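Local coordinates for protein manganese-containing pseudocatalase (Thermus thermophilus, PDB 2V8T) that probably acts as a catalase that breaks down hydrogen peroxide, using two manganese ions held in each subunit of a hexamer, at residues A[55-60]-A[241-246]; A[60-65]-A[231-236]; A[193-198]-A[245-250]. All blocks are in the same frame, centred on the assembly; numbering follows the deposited sequence. Where two conformers were deposited one is given.

Interaction 1 of 3, residues A[55-60]-A[241-246]; sequences ALKPYY and YRDLGL
The first turn of helix 57-85, with Leu56 at its N-cap position, lies beside the loop 241-246, and the backbones come nearest at Pro58 and Asp243, whose CA atoms are 5.6 Å apart. Lys57 carries the polar half of the contact. Its CG is anti to the backbone N, the chain runs extended, and a bend at chi4 (-55°) sets the ammonium over Asp243, the two side chains crossing at about a right angle. NZ makes a salt bridge of 2.9 Å to OD2 of Asp243, coming from above the carboxylate plane, 55° out of it. The same NZ donates to a water, 2.8 Å away, that in turn accepts from the backbone N of Arg242, and it forms a second salt bridge with Asp61. A methionine here would remove the ammonium and would probably leave the carboxylates of Asp243 and Asp61 close together without their shared countercharge. OD2 of Asp243 is also bonded to the hydroxyl of Tyr298 of the second subunit. The rest of the contact is apolar: CG of Pro58 rests 3.8 Å from CD1 of Leu246, while CE2 of Tyr60 meets CE1 of Tyr241 at 4.0 Å, near the plane of the Tyr241 ring. Both tyrosine hydroxyls bind Asp6 of the second subunit, so the rings are tied together at their far ends. The contact thus fastens the start of helix 57-85 to the loop between strands 232-235 and 260-263, with Tyr59 turned toward helices 144-166 and 172-200 and the second subunit packed alongside.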
loop_
_atom_site.group_PDB
_atom_site.type_symbol
_atom_site.label_atom_id
_atom_site.label_comp_id
_atom_site.label_asym_id
_atom_site.label_seq_id
_atom_site.Cartn_x
_atom_site.Cartn_y
_atom_site.Cartn_z
ATOM N N ALA A 55 -33.935 7.788 -16.742
ATOM C CA ALA A 55 -34.125 9.245 -16.954
ATOM C C ALA A 55 -32.931 9.887 -17.652
ATOM O O ALA A 55 -33.078 10.910 -18.308
ATOM C CB ALA A 55 -34.397 9.924 -15.623
ATOM N N LEU A 56 -31.737 9.307 -17.444
ATOM C CA LEU A 56 -30.512 9.793 -18.064
ATOM C C LEU A 56 -29.930 8.711 -19.003
ATOM O O LEU A 56 -28.708 8.592 -19.173
ATOM C CB LEU A 56 -29.488 10.237 -17.013
ATOM C CG LEU A 56 -29.944 11.448 -16.193
ATOM C CD1 LEU A 56 -29.107 11.585 -14.933
ATOM C CD2 LEU A 56 -29.886 12.727 -17.041
ATOM N N LYS A 57 -30.814 7.943 -19.618
ATOM C CA LYS A 57 -30.402 6.787 -20.415
ATOM C C LYS A 57 -29.332 7.031 -21.445
ATOM O O LYS A 57 -28.449 6.177 -21.574
ATOM C CB LYS A 57 -31.630 6.100 -21.046
ATOM C CG LYS A 57 -31.291 4.817 -21.779
ATOM C CD LYS A 57 -32.537 4.096 -22.224
ATOM C CE LYS A 57 -32.273 2.758 -22.855
ATOM N NZ LYS A 57 -31.337 2.844 -23.994
ATOM N N PRO A 58 -29.345 8.116 -22.221
ATOM C CA PRO A 58 -28.298 8.212 -23.223
ATOM C C PRO A 58 -26.897 8.199 -22.601
ATOM O O PRO A 58 -25.935 7.626 -23.175
ATOM C CB PRO A 58 -28.623 9.571 -23.882
ATOM C CG PRO A 58 -30.156 9.712 -23.692
ATOM C CD PRO A 58 -30.346 9.186 -22.314
ATOM N N TYR A 59 -26.770 8.816 -21.440
ATOM C CA TYR A 59 -25.479 8.893 -20.735
ATOM C C TYR A 59 -25.133 7.579 -20.080
ATOM O O TYR A 59 -23.953 7.165 -20.073
ATOM C CB TYR A 59 -25.554 10.031 -19.684
ATOM C CG TYR A 59 -25.947 11.344 -20.309
ATOM C CD1 TYR A 59 -25.040 12.106 -20.999
ATOM C CD2 TYR A 59 -27.269 11.781 -20.255
ATOM C CE1 TYR A 59 -25.447 13.265 -21.639
ATOM C CE2 TYR A 59 -27.683 12.934 -20.901
ATOM C CZ TYR A 59 -26.752 13.691 -21.588
ATOM O OH TYR A 59 -27.175 14.843 -22.193
ATOM N N TYR A 60 -26.121 6.891 -19.536
ATOM C CA TYR A 60 -25.918 5.535 -18.995
ATOM C C TYR A 60 -25.454 4.594 -20.106
ATOM O O TYR A 60 -24.476 3.841 -19.926
ATOM C CB TYR A 60 -27.201 5.045 -18.361
ATOM C CG TYR A 60 -27.100 3.600 -17.907
ATOM C CD1 TYR A 60 -26.201 3.208 -16.922
ATOM C CD2 TYR A 60 -27.909 2.628 -18.472
ATOM C CE1 TYR A 60 -26.099 1.894 -16.536
ATOM C CE2 TYR A 60 -27.822 1.315 -18.082
ATOM C CZ TYR A 60 -26.940 0.933 -17.095
ATOM O OH TYR A 60 -26.832 -0.365 -16.662
ATOM N N TYR A 241 -28.453 -0.741 -25.017
ATOM C CA TYR A 241 -27.643 0.440 -25.275
ATOM C C TYR A 241 -27.794 0.944 -26.697
ATOM O O TYR A 241 -26.837 1.285 -27.380
ATOM C CB TYR A 241 -26.144 0.241 -24.893
ATOM C CG TYR A 241 -25.977 -0.482 -23.587
ATOM C CD1 TYR A 241 -26.611 -0.086 -22.407
ATOM C CD2 TYR A 241 -25.264 -1.666 -23.532
ATOM C CE1 TYR A 241 -26.509 -0.817 -21.231
ATOM C CE2 TYR A 241 -25.158 -2.403 -22.360
ATOM C CZ TYR A 241 -25.804 -1.983 -21.206
ATOM O OH TYR A 241 -25.670 -2.749 -20.063
ATOM N N ARG A 242 -29.062 1.025 -27.122
ATOM C CA ARG A 242 -29.420 1.408 -28.465
ATOM C C ARG A 242 -29.536 2.928 -28.673
ATOM O O ARG A 242 -29.835 3.336 -29.824
ATOM C CB ARG A 242 -30.668 0.696 -28.916
ATOM C CG ARG A 242 -30.421 -0.825 -29.147
ATOM C CD ARG A 242 -31.644 -1.480 -29.678
ATOM N NE ARG A 242 -31.413 -2.871 -30.082
ATOM C CZ ARG A 242 -30.815 -3.275 -31.214
ATOM N NH1 ARG A 242 -30.311 -2.428 -32.070
ATOM N NH2 ARG A 242 -30.696 -4.571 -31.492
ATOM N N ASP A 243 -29.249 3.745 -27.654
ATOM C CA ASP A 243 -29.387 5.207 -27.772
ATOM C C ASP A 243 -28.031 5.906 -27.816
ATOM O O ASP A 243 -27.968 7.103 -27.572
ATOM C CB ASP A 243 -30.264 5.750 -26.672
ATOM C CG ASP A 243 -31.670 5.214 -26.727
ATOM O OD1 ASP A 243 -32.198 5.030 -27.829
ATOM O OD2 ASP A 243 -32.282 4.994 -25.643
ATOM N N LEU A 244 -26.973 5.187 -28.186
ATOM C CA LEU A 244 -25.662 5.829 -28.235
ATOM C C LEU A 244 -25.603 7.001 -29.200
ATOM O O LEU A 244 -24.847 7.945 -28.986
ATOM C CB LEU A 244 -24.582 4.803 -28.601
ATOM C CG LEU A 244 -24.376 3.685 -27.581
ATOM C CD1 LEU A 244 -23.548 2.576 -28.183
ATOM C CD2 LEU A 244 -23.722 4.207 -26.296
ATOM N N GLY A 245 -26.342 6.900 -30.308
ATOM C CA GLY A 245 -26.295 7.950 -31.342
ATOM C C GLY A 245 -26.922 9.238 -30.920
ATOM O O GLY A 245 -26.787 10.218 -31.644
ATOM N N LEU A 246 -27.571 9.308 -29.772
ATOM C CA LEU A 246 -28.087 10.580 -29.289
ATOM C C LEU A 246 -26.968 11.527 -28.841
ATOM O O LEU A 246 -27.135 12.745 -28.837
ATOM C CB LEU A 246 -29.096 10.376 -28.167
ATOM C CG LEU A 246 -30.341 9.578 -28.581
ATOM C CD1 LEU A 246 -31.270 9.444 -27.359
ATOM C CD2 LEU A 246 -31.029 10.179 -29.823
HETATM O O HOH W 1 -31.462 0.507 -25.487
HETATM O O HOH W 2 -26.187 8.653 -26.163
#

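Interaction 2 of 3, residues A[60-65]-A[231-236]; sequences YDLIAN and RNLYRF
Asn65 spends both ends of its carboxamide on the backbone leaving strand 232-235. With CG anti to its own backbone N, the amide reaches the main chain at two points. ND2 donates to O of Tyr234 at 2.8 Å, almost straight at 172° and only 4° out of the amide plane. OD1 accepts from N of Phe236 at 2.9 Å, on a lone pair in the carbonyl plane, and takes a second proton from a water 2.9 Å away. That water also donates to O of Phe236, at 2.8 Å, so this carbonyl is joined to the same amide oxygen. The paired bonds fix which way the amide is flipped, since each end meets a partner of the opposite kind. The helix belongs to the ferritin-like bundle of the manganese catalases, and the strand crosses it at 84°, the axes 9.9 Å apart, while pairing in parallel with strand 260-263. Farther from the amide the contact is apolar: CD1 of Leu62 touches CD2 of Leu233 at 3.9 Å, the two chains crossing at about a right angle. Within the strand, ND2 of Asn232 donates to the hydroxyl of Tyr234. Arg235, whose CB points away from the helix, has its guanidinium bound by Asp263 and by the carbonyls of Pro238 and Asp240.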
loop_
_atom_site.group_PDB
_atom_site.type_symbol
_atom_site.label_atom_id
_atom_site.label_comp_id
_atom_site.label_asym_id
_atom_site.label_seq_id
_atom_site.Cartn_x
_atom_site.Cartn_y
_atom_site.Cartn_z
ATOM N N TYR A 60 -26.121 6.891 -19.536
ATOM C CA TYR A 60 -25.918 5.535 -18.995
ATOM C C TYR A 60 -25.454 4.594 -20.106
ATOM O O TYR A 60 -24.476 3.841 -19.926
ATOM C CB TYR A 60 -27.201 5.045 -18.361
ATOM C CG TYR A 60 -27.100 3.600 -17.907
ATOM C CD1 TYR A 60 -26.201 3.208 -16.922
ATOM C CD2 TYR A 60 -27.909 2.628 -18.472
ATOM C CE1 TYR A 60 -26.099 1.894 -16.536
ATOM C CE2 TYR A 60 -27.822 1.315 -18.082
ATOM C CZ TYR A 60 -26.940 0.933 -17.095
ATOM O OH TYR A 60 -26.832 -0.365 -16.662
ATOM N N ASP A 61 -26.125 4.612 -21.244
ATOM C CA ASP A 61 -25.740 3.742 -22.339
ATOM C C ASP A 61 -24.284 3.968 -22.700
ATOM O O ASP A 61 -23.523 3.024 -22.947
ATOM C CB ASP A 61 -26.549 4.084 -23.672
ATOM C CG ASP A 61 -28.000 3.520 -23.682
ATOM O OD1 ASP A 61 -28.457 2.930 -22.653
ATOM O OD2 ASP A 61 -28.635 3.693 -24.759
ATOM N N LEU A 62 -23.875 5.228 -22.737
ATOM C CA LEU A 62 -22.512 5.568 -23.137
ATOM C C LEU A 62 -21.491 4.943 -22.164
ATOM O O LEU A 62 -20.548 4.296 -22.590
ATOM C CB LEU A 62 -22.367 7.086 -23.190
ATOM C CG LEU A 62 -21.069 7.545 -23.732
ATOM C CD1 LEU A 62 -20.858 7.156 -25.174
ATOM C CD2 LEU A 62 -20.939 9.056 -23.554
ATOM N N ILE A 63 -21.684 5.188 -20.862
ATOM C CA ILE A 63 -20.711 4.684 -19.882
ATOM C C ILE A 63 -20.738 3.167 -19.830
ATOM O O ILE A 63 -19.689 2.511 -19.769
ATOM C CB ILE A 63 -20.961 5.346 -18.501
ATOM C CG1 ILE A 63 -20.727 6.878 -18.567
ATOM C CG2 ILE A 63 -20.052 4.702 -17.424
ATOM C CD1 ILE A 63 -21.105 7.610 -17.245
ATOM N N ALA A 64 -21.938 2.559 -19.831
ATOM C CA ALA A 64 -22.044 1.128 -19.750
ATOM C C ALA A 64 -21.373 0.451 -20.950
ATOM O O ALA A 64 -20.749 -0.614 -20.824
ATOM C CB ALA A 64 -23.497 0.694 -19.625
ATOM N N ASN A 65 -21.557 1.034 -22.132
ATOM C CA ASN A 65 -21.016 0.464 -23.350
ATOM C C ASN A 65 -19.495 0.657 -23.459
ATOM O O ASN A 65 -18.779 -0.262 -23.838
ATOM C CB ASN A 65 -21.710 1.074 -24.559
ATOM C CG ASN A 65 -21.266 0.431 -25.831
ATOM O OD1 ASN A 65 -21.535 -0.757 -26.069
ATOM N ND2 ASN A 65 -20.566 1.175 -26.664
ATOM N N ARG A 231 -14.220 7.116 -36.314
ATOM C CA ARG A 231 -15.632 7.468 -36.409
ATOM C C ARG A 231 -16.496 6.525 -35.587
ATOM O O ARG A 231 -17.658 6.851 -35.362
ATOM C CB ARG A 231 -16.100 7.395 -37.877
ATOM C CG ARG A 231 -15.321 8.332 -38.766
ATOM C CD ARG A 231 -15.832 8.386 -40.152
ATOM N NE ARG A 231 -15.013 9.319 -40.926
ATOM C CZ ARG A 231 -14.078 8.900 -41.770
ATOM N NH1 ARG A 231 -14.011 7.587 -42.116
ATOM N NH2 ARG A 231 -13.207 9.779 -42.314
ATOM N N ASN A 232 -15.979 5.350 -35.226
ATOM C CA ASN A 232 -16.846 4.252 -34.834
ATOM C C ASN A 232 -16.989 4.118 -33.342
ATOM O O ASN A 232 -16.001 3.933 -32.609
ATOM C CB ASN A 232 -16.242 2.937 -35.360
ATOM C CG ASN A 232 -16.207 2.868 -36.863
ATOM O OD1 ASN A 232 -16.864 3.660 -37.544
ATOM N ND2 ASN A 232 -15.421 1.916 -37.374
ATOM N N LEU A 233 -18.225 4.129 -32.867
ATOM C CA LEU A 233 -18.551 3.705 -31.501
ATOM C C LEU A 233 -19.316 2.414 -31.666
ATOM O O LEU A 233 -20.464 2.407 -32.161
ATOM C CB LEU A 233 -19.350 4.761 -30.745
ATOM C CG LEU A 233 -19.516 4.495 -29.258
ATOM C CD1 LEU A 233 -18.172 4.617 -28.506
ATOM C CD2 LEU A 233 -20.524 5.460 -28.661
ATOM N N TYR A 234 -18.692 1.280 -31.358
ATOM C CA TYR A 234 -19.313 -0.034 -31.478
ATOM C C TYR A 234 -20.248 -0.257 -30.300
ATOM O O TYR A 234 -19.868 0.005 -29.145
ATOM C CB TYR A 234 -18.265 -1.125 -31.492
ATOM C CG TYR A 234 -17.239 -0.998 -32.590
ATOM C CD1 TYR A 234 -16.025 -0.334 -32.379
ATOM C CD2 TYR A 234 -17.466 -1.494 -33.854
ATOM C CE1 TYR A 234 -15.109 -0.166 -33.387
ATOM C CE2 TYR A 234 -16.573 -1.344 -34.873
ATOM C CZ TYR A 234 -15.389 -0.647 -34.679
ATOM O OH TYR A 234 -14.469 -0.458 -35.684
ATOM N N ARG A 235 -21.413 -0.814 -30.585
ATOM C CA ARG A 235 -22.389 -1.201 -29.575
ATOM C C ARG A 235 -22.087 -2.644 -29.180
ATOM O O ARG A 235 -22.451 -3.596 -29.905
ATOM C CB ARG A 235 -23.814 -1.031 -30.112
ATOM C CG ARG A 235 -24.868 -1.274 -29.058
ATOM C CD ARG A 235 -26.307 -1.111 -29.604
ATOM N NE ARG A 235 -26.687 -2.172 -30.531
ATOM C CZ ARG A 235 -27.153 -3.382 -30.144
ATOM N NH1 ARG A 235 -27.475 -3.615 -28.896
ATOM N NH2 ARG A 235 -27.312 -4.338 -31.054
ATOM N N PHE A 236 -21.398 -2.829 -28.051
ATOM C CA PHE A 236 -20.930 -4.126 -27.597
ATOM C C PHE A 236 -22.039 -4.822 -26.766
ATOM O O PHE A 236 -21.882 -5.095 -25.588
ATOM C CB PHE A 236 -19.660 -3.991 -26.754
ATOM C CG PHE A 236 -18.407 -3.705 -27.543
ATOM C CD1 PHE A 236 -17.646 -4.770 -28.030
ATOM C CD2 PHE A 236 -17.914 -2.411 -27.748
ATOM C CE1 PHE A 236 -16.452 -4.559 -28.711
ATOM C CE2 PHE A 236 -16.737 -2.217 -28.432
ATOM C CZ PHE A 236 -15.995 -3.262 -28.902
HETATM O O HOH W 3 -21.880 -2.792 -23.977
#

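Interaction 3 of 3, residues A[193-198]-A[245-250]; sequences GKALES and GLIWKG
The ammonium of Lys194 is gripped by two carbonyl oxygens, those of Lys249 and Ala251, both in the loop that follows strand 232-235. NZ lies 2.8 Å from O of Lys249, in the plane of that carbonyl, at a C=O...N angle of 151°. The lysine rises from helix 172-200, part of the ferritin-like four-helix bundle of this family, and the contact ties that helix near its C-terminal end to the irregular segment 245-250, in which Trp248 is the centre of an inverse gamma turn. CG of Lys194 is anti to its carbonyl carbon, and a bend at chi4 (-71°) brings NZ round to the loop. On the way the methylenes run past the backbone and the indole: CD is 3.6 Å from O of Ile247, and CD and CE both approach CZ3 of Trp248, crossing the ring system obliquely. The tryptophan's CB points away from the helix, yet chi1 of -171° carries the benzene part of the indole back to the lysine, while NE1 bonds to the carbonyl of Arg231. Beside it, Ile247 places CG2 against the helix backbone, 3.7 Å from N of Ala195 and 4.1 Å from its CB, and the rest of this isoleucine leans on Pro58 and Tyr59 of helix 57-85. The loop also braces itself, for NZ of Lys249 donates to O of Leu246 at 2.8 Å from above the carbonyl plane. Gly250 has a positive phi, and a CB there would fall about 3.5 Å from NZ of Lys194. One turn along the helix, the hydroxyl of Ser198 donates to O of Ala195 at 2.8 Å, on a lone pair.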
loop_
_atom_site.group_PDB
_atom_site.type_symbol
_atom_site.label_atom_id
_atom_site.label_comp_id
_atom_site.label_asym_id
_atom_site.label_seq_id
_atom_site.Cartn_x
_atom_site.Cartn_y
_atom_site.Cartn_z
ATOM N N GLY A 193 -16.523 14.136 -24.209
ATOM C CA GLY A 193 -16.585 15.556 -24.474
ATOM C C GLY A 193 -17.954 15.983 -25.036
ATOM O O GLY A 193 -18.508 17.009 -24.623
ATOM N N LYS A 194 -18.485 15.189 -25.970
ATOM C CA LYS A 194 -19.841 15.448 -26.491
ATOM C C LYS A 194 -20.885 15.328 -25.402
ATOM O O LYS A 194 -21.841 16.117 -25.361
ATOM C CB LYS A 194 -20.126 14.487 -27.669
ATOM C CG LYS A 194 -19.369 14.846 -28.936
ATOM C CD LYS A 194 -19.543 13.773 -30.023
ATOM C CE LYS A 194 -18.729 14.024 -31.275
ATOM N NZ LYS A 194 -19.291 15.176 -32.055
ATOM N N ALA A 195 -20.738 14.355 -24.502
ATOM C CA ALA A 195 -21.677 14.229 -23.411
ATOM C C ALA A 195 -21.636 15.491 -22.513
ATOM O O ALA A 195 -22.674 16.030 -22.136
ATOM C CB ALA A 195 -21.349 12.987 -22.582
ATOM N N LEU A 196 -20.423 15.967 -22.202
ATOM C CA LEU A 196 -20.298 17.198 -21.399
ATOM C C LEU A 196 -20.862 18.391 -22.147
ATOM O O LEU A 196 -21.511 19.254 -21.512
ATOM C CB LEU A 196 -18.834 17.436 -21.033
ATOM C CG LEU A 196 -18.305 16.528 -19.931
ATOM C CD1 LEU A 196 -16.785 16.498 -19.925
ATOM C CD2 LEU A 196 -18.883 16.924 -18.586
ATOM N N GLU A 197 -20.666 18.501 -23.447
ATOM C CA GLU A 197 -21.252 19.607 -24.200
ATOM C C GLU A 197 -22.774 19.607 -24.069
ATOM O O GLU A 197 -23.400 20.644 -23.878
ATOM C CB GLU A 197 -20.855 19.430 -25.726
ATOM C CG GLU A 197 -19.373 19.610 -26.072
ATOM C CD GLU A 197 -18.787 19.303 -27.484
ATOM O OE1 GLU A 197 -19.440 18.484 -28.273
ATOM O OE2 GLU A 197 -17.642 19.822 -27.652
ATOM N N SER A 198 -23.373 18.429 -24.170
ATOM C CA SER A 198 -24.809 18.312 -24.085
ATOM C C SER A 198 -25.343 18.727 -22.716
ATOM O O SER A 198 -26.417 19.325 -22.615
ATOM C CB SER A 198 -25.309 16.955 -24.525
ATOM O OG SER A 198 -25.024 15.924 -23.582
ATOM N N GLY A 245 -26.342 6.900 -30.308
ATOM C CA GLY A 245 -26.295 7.950 -31.342
ATOM C C GLY A 245 -26.922 9.238 -30.920
ATOM O O GLY A 245 -26.787 10.218 -31.644
ATOM N N LEU A 246 -27.571 9.308 -29.772
ATOM C CA LEU A 246 -28.087 10.580 -29.289
ATOM C C LEU A 246 -26.968 11.527 -28.841
ATOM O O LEU A 246 -27.135 12.745 -28.837
ATOM C CB LEU A 246 -29.096 10.376 -28.167
ATOM C CG LEU A 246 -30.341 9.578 -28.581
ATOM C CD1 LEU A 246 -31.270 9.444 -27.359
ATOM C CD2 LEU A 246 -31.029 10.179 -29.823
ATOM N N ILE A 247 -25.839 10.929 -28.400
ATOM C CA ILE A 247 -24.643 11.672 -28.012
ATOM C C ILE A 247 -23.565 11.512 -29.064
ATOM O O ILE A 247 -22.857 12.470 -29.404
ATOM C CB ILE A 247 -24.141 11.232 -26.614
ATOM C CG1 ILE A 247 -25.172 11.525 -25.537
ATOM C CG2 ILE A 247 -22.785 11.871 -26.307
ATOM C CD1 ILE A 247 -24.882 10.808 -24.207
ATOM N N TRP A 248 -23.345 10.267 -29.529
ATOM C CA TRP A 248 -22.320 9.974 -30.518
ATOM C C TRP A 248 -22.843 10.287 -31.926
ATOM O O TRP A 248 -23.401 9.420 -32.614
ATOM C CB TRP A 248 -21.819 8.531 -30.408
ATOM C CG TRP A 248 -20.632 8.264 -31.256
ATOM C CD1 TRP A 248 -20.576 7.464 -32.366
ATOM C CD2 TRP A 248 -19.352 8.839 -31.109
ATOM N NE1 TRP A 248 -19.315 7.478 -32.894
ATOM C CE2 TRP A 248 -18.530 8.325 -32.148
ATOM C CE3 TRP A 248 -18.787 9.783 -30.212
ATOM C CZ2 TRP A 248 -17.223 8.728 -32.327
ATOM C CZ3 TRP A 248 -17.482 10.202 -30.424
ATOM C CH2 TRP A 248 -16.696 9.672 -31.465
ATOM N N LYS A 249 -22.728 11.555 -32.265
ATOM C CA LYS A 249 -23.212 12.135 -33.506
ATOM C C LYS A 249 -22.408 13.380 -33.763
ATOM O O LYS A 249 -21.688 13.877 -32.880
ATOM C CB LYS A 249 -24.718 12.448 -33.437
ATOM C CG LYS A 249 -25.068 13.522 -32.459
ATOM C CD LYS A 249 -26.532 13.860 -32.427
ATOM C CE LYS A 249 -26.848 15.116 -31.584
ATOM N NZ LYS A 249 -26.378 15.162 -30.085
ATOM N N GLY A 250 -22.541 13.950 -34.953
ATOM C CA GLY A 250 -21.797 15.133 -35.289
ATOM C C GLY A 250 -20.364 14.854 -35.619
ATOM O O GLY A 250 -19.946 13.766 -35.971
#

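Interactions 1 and 3 end on the same loop, sharing Gly245 and Leu246, while interactions 1 and 2 share Tyr60 on helix 57-85; the three centres lie about 9 to 12 Å apart. Asp61, a predicted calcium ligand, joins the first two, its OD2 3.0 Å from N of Asp243. OH of Tyr59 lies 2.8 Å from OG of Ser198, tying interaction 1 to 3, and CB of Leu233 packs 3.4 Å from CD1 of Trp248, tying 3 to 2. Interaction 2 comes closest to the dimanganese site: the Leu233 side chain is about 9 Å from a manganese and about 5 Å from the side chain of its ligand His188.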